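Local coordinates for sgbp-b (Bacteroides uniformis, PDB 7K44), which probably binds xyloglucan as a cell-surface glycan-binding protein of a gut bacterium's polysaccharide utilization locus, at residues Leu283-Glu294 with Glu327-Leu338; Pro206-Tyr214 with Tyr376-Lys384. All blocks are in the same frame, centred on the assembly; numbering follows the deposited sequence. Where two conformers were deposited one is given.

Contact 1: Leu283-Glu294 with Glu327-Leu338; sequences LALQFECFVAVE and EVGQWMQCSIPL
Phe287 and Cys334 meet with Cys334 CB packed over a face of the Phe287 ring, 3.8 Å from its centroid. Wedging CG between backbone N and carbonyl carbon (chi1 57°) tips the ring across the neighbouring strand. Cys334 SG rests 3.8 Å from Cys289 CB. Leu285 with Ile336, Phe287 with Cys334 and Cys289 with Met332 are hydrogen-bonded antiparallel pairs, each joined by two backbone bonds. On the other face the amides of Gln286 and Gln333 stack, planes 10° apart. Gln286 NE2 gives a nearly straight, in-plane bond to Ser335 OG at 3.1 Å, which also bonds Asp321 OD2; Gln286 OE1 accepts from Arg381 NE, Gln333 OE1 from Met134 N and Arg381 NH1. Phe290 turns its edge toward the five-membered ring of Trp331 in a T-shaped pair, planes at 67°, and Trp331 NE1 bonds to Phe239 O. Beyond this point the packing thins. Exposed Val328 touches Glu294 mainly through CG2, 3.8 Å from CB, and one water ties Val291 N to Glu327 O and Gln330 O. Such a ladder, with one apolar face, one buried face of mixed polar and aromatic groups and an exposed turn at Val328-Gly329, is characteristic of an antiparallel beta-sandwich, here the glycan-binding domain.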
loop_
_atom_site.group_PDB
_atom_site.type_symbol
_atom_site.label_atom_id
_atom_site.label_comp_id
_atom_site.label_asym_id
_atom_site.label_seq_id
_atom_site.Cartn_x
_atom_site.Cartn_y
_atom_site.Cartn_z
ATOM N N LEU A 283 18.998 -4.824 3.169
ATOM C CA LEU A 283 18.612 -4.471 1.810
ATOM C C LEU A 283 17.695 -5.533 1.221
ATOM O O LEU A 283 17.717 -6.696 1.627
ATOM C CB LEU A 283 19.852 -4.346 0.920
ATOM C CG LEU A 283 20.790 -3.180 1.237
ATOM C CD1 LEU A 283 22.101 -3.326 0.458
ATOM C CD2 LEU A 283 20.132 -1.842 0.966
ATOM N N ALA A 284 16.902 -5.125 0.219
ATOM C CA ALA A 284 16.039 -6.040 -0.511
ATOM C C ALA A 284 16.203 -5.803 -2.005
ATOM O O ALA A 284 16.433 -4.673 -2.445
ATOM C CB ALA A 284 14.552 -5.856 -0.169
ATOM N N LEU A 285 16.100 -6.888 -2.770
ATOM C CA LEU A 285 15.835 -6.787 -4.202
ATOM C C LEU A 285 14.331 -6.656 -4.379
ATOM O O LEU A 285 13.569 -7.524 -3.939
ATOM C CB LEU A 285 16.351 -8.007 -4.958
ATOM C CG LEU A 285 16.053 -7.955 -6.464
ATOM C CD1 LEU A 285 16.960 -6.940 -7.114
ATOM C CD2 LEU A 285 16.253 -9.328 -7.082
ATOM N N GLN A 286 13.895 -5.566 -5.011
ATOM C CA GLN A 286 12.488 -5.213 -5.041
ATOM C C GLN A 286 12.113 -4.950 -6.490
ATOM O O GLN A 286 12.918 -4.407 -7.252
ATOM C CB GLN A 286 12.287 -3.964 -4.183
ATOM C CG GLN A 286 10.881 -3.451 -4.063
ATOM C CD GLN A 286 10.824 -2.253 -3.135
ATOM O OE1 GLN A 286 10.948 -1.102 -3.561
ATOM N NE2 GLN A 286 10.653 -2.523 -1.843
ATOM N N PHE A 287 10.923 -5.393 -6.888
ATOM C CA PHE A 287 10.518 -5.234 -8.281
ATOM C C PHE A 287 9.005 -5.169 -8.400
ATOM O O PHE A 287 8.258 -5.434 -7.454
ATOM C CB PHE A 287 11.104 -6.350 -9.158
ATOM C CG PHE A 287 10.743 -7.741 -8.706
ATOM C CD1 PHE A 287 11.501 -8.395 -7.740
ATOM C CD2 PHE A 287 9.636 -8.391 -9.246
ATOM C CE1 PHE A 287 11.162 -9.685 -7.323
ATOM C CE2 PHE A 287 9.291 -9.675 -8.840
ATOM C CZ PHE A 287 10.044 -10.316 -7.869
ATOM N N GLU A 288 8.549 -4.779 -9.582
ATOM C CA GLU A 288 7.124 -4.720 -9.859
ATOM C C GLU A 288 6.742 -5.934 -10.698
ATOM O O GLU A 288 7.496 -6.355 -11.587
ATOM C CB GLU A 288 6.767 -3.399 -10.549
ATOM C CG GLU A 288 5.526 -2.744 -9.943
ATOM C CD GLU A 288 5.844 -2.026 -8.638
ATOM O OE1 GLU A 288 4.917 -1.609 -7.916
ATOM O OE2 GLU A 288 7.039 -1.900 -8.311
ATOM N N CYS A 289 5.598 -6.529 -10.371
ATOM C CA CYS A 289 5.132 -7.744 -11.029
ATOM C C CYS A 289 3.631 -7.682 -11.259
ATOM O O CYS A 289 2.869 -7.290 -10.366
ATOM C CB CYS A 289 5.493 -8.982 -10.194
ATOM S SG CYS A 289 5.018 -10.556 -10.954
ATOM N N PHE A 290 3.207 -8.041 -12.463
ATOM C CA PHE A 290 1.795 -8.073 -12.833
ATOM C C PHE A 290 1.463 -9.509 -13.218
ATOM O O PHE A 290 1.977 -10.020 -14.223
ATOM C CB PHE A 290 1.542 -7.118 -14.001
ATOM C CG PHE A 290 0.080 -6.963 -14.379
ATOM C CD1 PHE A 290 -0.599 -7.984 -15.046
ATOM C CD2 PHE A 290 -0.604 -5.789 -14.087
ATOM C CE1 PHE A 290 -1.945 -7.833 -15.406
ATOM C CE2 PHE A 290 -1.943 -5.636 -14.448
ATOM C CZ PHE A 290 -2.608 -6.665 -15.102
ATOM N N VAL A 291 0.626 -10.166 -12.420
ATOM C CA VAL A 291 0.170 -11.523 -12.708
ATOM C C VAL A 291 -1.183 -11.402 -13.390
ATOM O O VAL A 291 -2.172 -11.022 -12.753
ATOM C CB VAL A 291 0.096 -12.382 -11.440
ATOM C CG1 VAL A 291 -0.494 -13.763 -11.759
ATOM C CG2 VAL A 291 1.471 -12.517 -10.808
ATOM N N ALA A 292 -1.235 -11.702 -14.689
ATOM C CA ALA A 292 -2.483 -11.523 -15.422
ATOM C C ALA A 292 -3.423 -12.707 -15.258
ATOM O O ALA A 292 -4.641 -12.546 -15.397
ATOM C CB ALA A 292 -2.196 -11.298 -16.904
ATOM N N VAL A 293 -2.890 -13.892 -14.981
ATOM C CA VAL A 293 -3.688 -15.108 -14.909
ATOM C C VAL A 293 -3.302 -15.850 -13.639
ATOM O O VAL A 293 -2.129 -16.180 -13.441
ATOM C CB VAL A 293 -3.491 -16.000 -16.148
ATOM C CG1 VAL A 293 -4.243 -17.309 -15.979
ATOM C CG2 VAL A 293 -3.960 -15.278 -17.408
ATOM N N GLU A 294 -4.283 -16.104 -12.779
ATOM C CA GLU A 294 -4.035 -16.867 -11.568
ATOM C C GLU A 294 -3.634 -18.293 -11.925
ATOM O O GLU A 294 -4.141 -18.874 -12.888
ATOM C CB GLU A 294 -5.303 -16.881 -10.717
ATOM C CG GLU A 294 -5.127 -17.485 -9.340
ATOM C CD GLU A 294 -6.385 -17.352 -8.504
ATOM O OE1 GLU A 294 -7.440 -17.007 -9.077
ATOM O OE2 GLU A 294 -6.316 -17.586 -7.279
ATOM N N GLU A 327 -1.978 -10.541 -6.235
ATOM C CA GLU A 327 -3.071 -9.655 -6.617
ATOM C C GLU A 327 -3.221 -9.725 -8.133
ATOM O O GLU A 327 -2.627 -8.934 -8.867
ATOM C CB GLU A 327 -2.799 -8.230 -6.158
ATOM C CG GLU A 327 -2.605 -8.099 -4.670
ATOM C CD GLU A 327 -3.851 -8.470 -3.890
ATOM O OE1 GLU A 327 -4.968 -8.124 -4.341
ATOM O OE2 GLU A 327 -3.709 -9.108 -2.823
ATOM N N VAL A 328 -4.057 -10.658 -8.591
ATOM C CA VAL A 328 -4.233 -10.879 -10.022
ATOM C C VAL A 328 -4.798 -9.633 -10.690
ATOM O O VAL A 328 -5.741 -9.002 -10.190
ATOM C CB VAL A 328 -5.093 -12.134 -10.255
ATOM C CG1 VAL A 328 -5.326 -12.368 -11.741
ATOM C CG2 VAL A 328 -4.420 -13.348 -9.620
ATOM N N GLY A 329 -4.199 -9.246 -11.809
ATOM C CA GLY A 329 -4.715 -8.133 -12.571
ATOM C C GLY A 329 -4.272 -6.762 -12.125
ATOM O O GLY A 329 -4.842 -5.764 -12.585
ATOM N N GLN A 330 -3.267 -6.663 -11.261
ATOM C CA GLN A 330 -2.791 -5.377 -10.761
ATOM C C GLN A 330 -1.285 -5.464 -10.556
ATOM O O GLN A 330 -0.796 -6.503 -10.110
ATOM C CB GLN A 330 -3.476 -5.067 -9.417
ATOM C CG GLN A 330 -2.666 -4.239 -8.413
ATOM C CD GLN A 330 -2.917 -2.743 -8.546
ATOM O OE1 GLN A 330 -4.054 -2.307 -8.731
ATOM N NE2 GLN A 330 -1.852 -1.951 -8.462
ATOM N N TRP A 331 -0.571 -4.377 -10.831
ATOM C CA TRP A 331 0.854 -4.347 -10.531
ATOM C C TRP A 331 1.075 -4.435 -9.021
ATOM O O TRP A 331 0.441 -3.708 -8.248
ATOM C CB TRP A 331 1.464 -3.055 -11.063
ATOM C CG TRP A 331 1.739 -3.073 -12.529
ATOM C CD1 TRP A 331 0.999 -2.483 -13.509
ATOM C CD2 TRP A 331 2.851 -3.708 -13.191
ATOM N NE1 TRP A 331 1.577 -2.713 -14.741
ATOM C CE2 TRP A 331 2.714 -3.462 -14.575
ATOM C CE3 TRP A 331 3.949 -4.462 -12.745
ATOM C CZ2 TRP A 331 3.648 -3.927 -15.527
ATOM C CZ3 TRP A 331 4.867 -4.939 -13.689
ATOM C CH2 TRP A 331 4.708 -4.677 -15.066
ATOM N N MET A 332 1.976 -5.319 -8.606
ATOM C CA MET A 332 2.370 -5.492 -7.215
ATOM C C MET A 332 3.837 -5.133 -7.031
ATOM O O MET A 332 4.662 -5.326 -7.928
ATOM C CB MET A 332 2.327 -6.970 -6.820
ATOM C CG MET A 332 1.063 -7.728 -7.088
ATOM S SD MET A 332 1.321 -9.393 -6.442
ATOM C CE MET A 332 2.253 -10.189 -7.760
ATOM N N GLN A 333 4.187 -4.700 -5.824
ATOM C CA GLN A 333 5.579 -4.619 -5.420
ATOM C C GLN A 333 5.960 -5.891 -4.681
ATOM O O GLN A 333 5.277 -6.308 -3.742
ATOM C CB GLN A 333 5.803 -3.418 -4.510
ATOM C CG GLN A 333 7.174 -3.406 -3.873
ATOM C CD GLN A 333 7.398 -2.182 -3.026
ATOM O OE1 GLN A 333 7.656 -1.093 -3.534
ATOM N NE2 GLN A 333 7.305 -2.356 -1.713
ATOM N N CYS A 334 7.070 -6.489 -5.093
ATOM C CA CYS A 334 7.568 -7.740 -4.540
ATOM C C CYS A 334 8.983 -7.498 -4.038
ATOM O O CYS A 334 9.817 -6.973 -4.778
ATOM C CB CYS A 334 7.630 -8.787 -5.649
ATOM S SG CYS A 334 5.994 -9.187 -6.390
ATOM N N SER A 335 9.268 -7.899 -2.799
ATOM C CA SER A 335 10.592 -7.732 -2.212
ATOM C C SER A 335 11.157 -9.077 -1.771
ATOM O O SER A 335 10.434 -9.914 -1.215
ATOM C CB SER A 335 10.584 -6.770 -1.012
ATOM O OG SER A 335 10.079 -5.488 -1.358
ATOM N N ILE A 336 12.452 -9.266 -2.008
ATOM C CA ILE A 336 13.188 -10.440 -1.540
ATOM C C ILE A 336 14.412 -9.958 -0.774
ATOM O O ILE A 336 15.182 -9.142 -1.302
ATOM C CB ILE A 336 13.603 -11.331 -2.719
ATOM C CG1 ILE A 336 12.357 -11.860 -3.434
ATOM C CG2 ILE A 336 14.511 -12.470 -2.243
ATOM C CD1 ILE A 336 12.646 -12.909 -4.432
ATOM N N PRO A 337 14.638 -10.409 0.458
ATOM C CA PRO A 337 15.798 -9.916 1.205
ATOM C C PRO A 337 17.078 -10.247 0.459
ATOM O O PRO A 337 17.275 -11.375 -0.002
ATOM C CB PRO A 337 15.709 -10.676 2.536
ATOM C CG PRO A 337 14.248 -11.045 2.664
ATOM C CD PRO A 337 13.826 -11.352 1.245
ATOM N N LEU A 338 17.956 -9.251 0.346
ATOM C CA LEU A 338 19.195 -9.454 -0.395
ATOM C C LEU A 338 20.076 -10.494 0.277
ATOM O O LEU A 338 20.845 -11.193 -0.401
ATOM C CB LEU A 338 19.933 -8.128 -0.573
ATOM C CG LEU A 338 21.028 -8.084 -1.636
ATOM C CD1 LEU A 338 20.445 -8.375 -3.030
ATOM C CD2 LEU A 338 21.711 -6.733 -1.597
HETATM O O HOH W 1 2.362 -1.341 -7.843
HETATM O O HOH W 2 -0.243 -9.098 -9.969
#

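Contact 2: Pro206-Tyr214 with Tyr376-Lys384; sequences PLENIVLNY and YFDNFRVVK. With CA (calcium ion), chain B.
Leu212 and Phe380 lie side by side and point the same way, Leu212 CD2 coming within 3.7 Å of Phe380 CD1, while Leu212 O sits at the edge of the ring in its plane. Tyr214 crosses Phe380 at a slant and slides past Asp378 in the opposite direction, its ring turned 34° from the carboxylate; its OH is held by Asn263. Opposite Phe380 the backbone forms a classic beta bulge: Val211 N bonds to Phe380 O at 2.8 Å, and Leu212 N reaches the same oxygen more weakly. On the other side of the strand, Ile210 CD1 nestles against Asn379 CB, 3.8 Å away. Before the bulge, Asn209 ND2 approaches in the plane of the Val382 carbonyl, donating to Val382 O at 2.9 Å; that oxygen lies just 10° out of the Asn209 amide plane. Asn209 O accepts from Val382 N. At the far end Asn213 O binds the calcium ion at 2.4 Å, and Asp378 grips it with OD1 and OD2, both at 2.5 Å. Asn379, whose main polar partner is Asp241, accepts at OD1 from a metal-bound water and from a second water that bridges to Asn213 ND2. Asp215, Asp241 and Lys243 complete the site. An all-oxygen, seven-atom shell suits calcium, and because Asn213 and Asp378 lie far apart in sequence, the ion probably clamps the segment 206-214 to the end of this pairing.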
loop_
_atom_site.group_PDB
_atom_site.type_symbol
_atom_site.label_atom_id
_atom_site.label_comp_id
_atom_site.label_asym_id
_atom_site.label_seq_id
_atom_site.Cartn_x
_atom_site.Cartn_y
_atom_site.Cartn_z
ATOM N N PRO A 206 12.235 5.349 -5.599
ATOM C CA PRO A 206 13.714 5.286 -5.583
ATOM C C PRO A 206 14.320 4.936 -6.939
ATOM O O PRO A 206 14.971 3.894 -7.151
ATOM C CB PRO A 206 13.984 4.212 -4.525
ATOM C CG PRO A 206 12.816 3.292 -4.637
ATOM C CD PRO A 206 11.625 4.173 -4.950
ATOM N N LEU A 207 14.141 5.851 -7.892
ATOM C CA LEU A 207 14.656 5.620 -9.242
ATOM C C LEU A 207 16.170 5.462 -9.268
ATOM O O LEU A 207 16.704 4.730 -10.109
ATOM C CB LEU A 207 14.267 6.776 -10.159
ATOM C CG LEU A 207 12.807 6.847 -10.579
ATOM C CD1 LEU A 207 12.590 8.043 -11.492
ATOM C CD2 LEU A 207 12.419 5.547 -11.275
ATOM N N GLU A 208 16.875 6.160 -8.375
ATOM C CA GLU A 208 18.325 6.074 -8.332
ATOM C C GLU A 208 18.799 4.675 -7.967
ATOM O O GLU A 208 19.960 4.335 -8.228
ATOM C CB GLU A 208 18.850 7.095 -7.322
ATOM C CG GLU A 208 18.673 8.550 -7.757
ATOM C CD GLU A 208 17.351 9.163 -7.309
ATOM O OE1 GLU A 208 16.456 8.416 -6.858
ATOM O OE2 GLU A 208 17.206 10.406 -7.402
ATOM N N ASN A 209 17.926 3.859 -7.374
ATOM C CA ASN A 209 18.269 2.522 -6.918
ATOM C C ASN A 209 17.894 1.435 -7.915
ATOM O O ASN A 209 18.078 0.251 -7.619
ATOM C CB ASN A 209 17.604 2.241 -5.570
ATOM C CG ASN A 209 18.111 3.155 -4.478
ATOM O OD1 ASN A 209 17.951 4.380 -4.559
ATOM N ND2 ASN A 209 18.723 2.574 -3.453
ATOM N N ILE A 210 17.408 1.814 -9.100
ATOM C CA ILE A 210 17.040 0.854 -10.134
ATOM C C ILE A 210 18.294 0.213 -10.715
ATOM O O ILE A 210 19.254 0.910 -11.079
ATOM C CB ILE A 210 16.227 1.563 -11.230
ATOM C CG1 ILE A 210 14.818 1.878 -10.736
ATOM C CG2 ILE A 210 16.164 0.716 -12.504
ATOM C CD1 ILE A 210 13.902 0.650 -10.674
ATOM N N VAL A 211 18.292 -1.122 -10.793
ATOM C CA VAL A 211 19.379 -1.883 -11.410
ATOM C C VAL A 211 18.981 -2.507 -12.741
ATOM O O VAL A 211 19.869 -2.941 -13.501
ATOM C CB VAL A 211 19.958 -2.950 -10.457
ATOM C CG1 VAL A 211 20.418 -2.297 -9.164
ATOM C CG2 VAL A 211 18.930 -4.050 -10.176
ATOM N N LEU A 212 17.689 -2.569 -13.049
ATOM C CA LEU A 212 17.222 -3.139 -14.312
ATOM C C LEU A 212 15.818 -2.628 -14.568
ATOM O O LEU A 212 14.910 -2.875 -13.767
ATOM C CB LEU A 212 17.211 -4.664 -14.247
ATOM C CG LEU A 212 16.559 -5.368 -15.443
ATOM C CD1 LEU A 212 17.336 -5.109 -16.749
ATOM C CD2 LEU A 212 16.451 -6.860 -15.220
ATOM N N ASN A 213 15.630 -1.930 -15.689
ATOM C CA ASN A 213 14.293 -1.478 -16.054
ATOM C C ASN A 213 13.936 -1.725 -17.509
ATOM O O ASN A 213 12.864 -1.296 -17.941
ATOM C CB ASN A 213 14.038 -0.005 -15.668
ATOM C CG ASN A 213 14.861 0.973 -16.473
ATOM O OD1 ASN A 213 15.523 0.607 -17.449
ATOM N ND2 ASN A 213 14.831 2.231 -16.057
ATOM N N TYR A 214 14.796 -2.389 -18.273
ATOM C CA TYR A 214 14.543 -2.735 -19.670
ATOM C C TYR A 214 14.430 -1.523 -20.575
ATOM O O TYR A 214 14.028 -1.662 -21.743
ATOM C CB TYR A 214 13.321 -3.632 -19.827
ATOM C CG TYR A 214 13.439 -4.936 -19.069
ATOM C CD1 TYR A 214 14.463 -5.831 -19.356
ATOM C CD2 TYR A 214 12.518 -5.275 -18.095
ATOM C CE1 TYR A 214 14.575 -7.038 -18.679
ATOM C CE2 TYR A 214 12.604 -6.476 -17.408
ATOM C CZ TYR A 214 13.632 -7.356 -17.712
ATOM O OH TYR A 214 13.750 -8.563 -17.076
ATOM N N TYR A 376 4.292 -10.278 -15.872
ATOM C CA TYR A 376 5.135 -9.191 -16.353
ATOM C C TYR A 376 5.977 -8.657 -15.204
ATOM O O TYR A 376 5.523 -8.601 -14.054
ATOM C CB TYR A 376 4.279 -8.043 -16.928
ATOM C CG TYR A 376 3.295 -8.504 -17.977
ATOM C CD1 TYR A 376 2.068 -9.047 -17.622
ATOM C CD2 TYR A 376 3.622 -8.434 -19.316
ATOM C CE1 TYR A 376 1.178 -9.503 -18.591
ATOM C CE2 TYR A 376 2.738 -8.870 -20.290
ATOM C CZ TYR A 376 1.527 -9.411 -19.917
ATOM O OH TYR A 376 0.667 -9.853 -20.907
ATOM N N PHE A 377 7.194 -8.224 -15.536
ATOM C CA PHE A 377 8.191 -7.815 -14.553
ATOM C C PHE A 377 8.866 -6.526 -15.007
ATOM O O PHE A 377 9.158 -6.352 -16.197
ATOM C CB PHE A 377 9.292 -8.886 -14.445
ATOM C CG PHE A 377 8.814 -10.210 -13.942
ATOM C CD1 PHE A 377 8.316 -11.166 -14.811
ATOM C CD2 PHE A 377 8.876 -10.502 -12.585
ATOM C CE1 PHE A 377 7.882 -12.390 -14.327
ATOM C CE2 PHE A 377 8.436 -11.721 -12.104
ATOM C CZ PHE A 377 7.933 -12.657 -12.978
ATOM N N ASP A 378 9.172 -5.642 -14.055
ATOM C CA ASP A 378 9.861 -4.398 -14.373
ATOM C C ASP A 378 10.453 -3.807 -13.104
ATOM O O ASP A 378 10.111 -4.194 -11.977
ATOM C CB ASP A 378 8.886 -3.394 -15.011
ATOM C CG ASP A 378 9.567 -2.343 -15.907
ATOM O OD1 ASP A 378 10.816 -2.248 -16.018
ATOM O OD2 ASP A 378 8.784 -1.579 -16.519
ATOM N N ASN A 379 11.338 -2.834 -13.306
ATOM C CA ASN A 379 11.791 -1.926 -12.247
ATOM C C ASN A 379 12.407 -2.659 -11.056
ATOM O O ASN A 379 11.967 -2.510 -9.919
ATOM C CB ASN A 379 10.671 -0.979 -11.812
ATOM C CG ASN A 379 10.448 0.137 -12.806
ATOM O OD1 ASN A 379 11.343 0.468 -13.583
ATOM N ND2 ASN A 379 9.262 0.744 -12.765
ATOM N N PHE A 380 13.457 -3.439 -11.330
ATOM C CA PHE A 380 14.214 -4.062 -10.252
ATOM C C PHE A 380 15.102 -3.009 -9.595
ATOM O O PHE A 380 15.844 -2.292 -10.276
ATOM C CB PHE A 380 15.065 -5.216 -10.784
ATOM C CG PHE A 380 14.271 -6.359 -11.348
ATOM C CD1 PHE A 380 13.799 -6.319 -12.652
ATOM C CD2 PHE A 380 14.011 -7.479 -10.582
ATOM C CE1 PHE A 380 13.069 -7.381 -13.189
ATOM C CE2 PHE A 380 13.281 -8.547 -11.101
ATOM C CZ PHE A 380 12.804 -8.495 -12.401
ATOM N N ARG A 381 15.019 -2.909 -8.269
ATOM C CA ARG A 381 15.796 -1.941 -7.505
ATOM C C ARG A 381 16.323 -2.610 -6.247
ATOM O O ARG A 381 15.758 -3.596 -5.771
ATOM C CB ARG A 381 14.988 -0.684 -7.139
ATOM C CG ARG A 381 13.718 -0.929 -6.322
ATOM C CD ARG A 381 12.475 -0.959 -7.187
ATOM N NE ARG A 381 11.230 -0.921 -6.408
ATOM C CZ ARG A 381 10.033 -1.183 -6.923
ATOM N NH1 ARG A 381 8.938 -1.130 -6.149
ATOM N NH2 ARG A 381 9.917 -1.479 -8.224
ATOM N N VAL A 382 17.436 -2.089 -5.730
ATOM C CA VAL A 382 17.990 -2.528 -4.448
ATOM C C VAL A 382 17.792 -1.390 -3.458
ATOM O O VAL A 382 18.313 -0.286 -3.667
ATOM C CB VAL A 382 19.476 -2.910 -4.553
ATOM C CG1 VAL A 382 19.984 -3.318 -3.167
ATOM C CG2 VAL A 382 19.685 -4.029 -5.563
ATOM N N VAL A 383 17.050 -1.662 -2.374
ATOM C CA VAL A 383 16.610 -0.623 -1.449
ATOM C C VAL A 383 16.698 -1.128 -0.016
ATOM O O VAL A 383 16.687 -2.328 0.250
ATOM C CB VAL A 383 15.162 -0.163 -1.737
ATOM C CG1 VAL A 383 15.068 0.570 -3.073
ATOM C CG2 VAL A 383 14.210 -1.340 -1.680
ATOM N N LYS A 384 16.727 -0.179 0.919
ATOM C CA LYS A 384 16.720 -0.536 2.328
ATOM C C LYS A 384 15.347 -1.054 2.734
ATOM O O LYS A 384 14.311 -0.567 2.265
ATOM C CB LYS A 384 17.091 0.685 3.166
ATOM C CG LYS A 384 18.574 0.983 3.116
ATOM C CD LYS A 384 18.997 2.134 4.011
ATOM C CE LYS A 384 20.517 2.273 3.996
ATOM N NZ LYS A 384 20.990 3.552 4.605
HETATM CA CA CA B . 10.562 -0.515 -17.872
HETATM O O HOH W 3 13.034 2.777 -13.782
HETATM O O HOH W 4 11.028 1.106 -16.153
#

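How the contacts relate
Both contacts are largely buried and belong to one antiparallel sheet, in which strands 283-291 and 371-384 run as neighbours; Gln286 O and Arg381 N are 2.8 Å apart, a probable hydrogen bond, and Phe287 packs against Phe380. Contact 1 lies nearer the centre of the chain and keeps a regular ladder until it frays into an exposed turn, whereas contact 2 joins a short, bulged strand to the sheet and ends at a metal. Backbone bonds hold both; contact 1 adds aromatic and amide stacking, contact 2 a calcium ion. Arg381 of contact 2 forms a salt bridge with Glu288 of contact 1 while also holding Asn379 O.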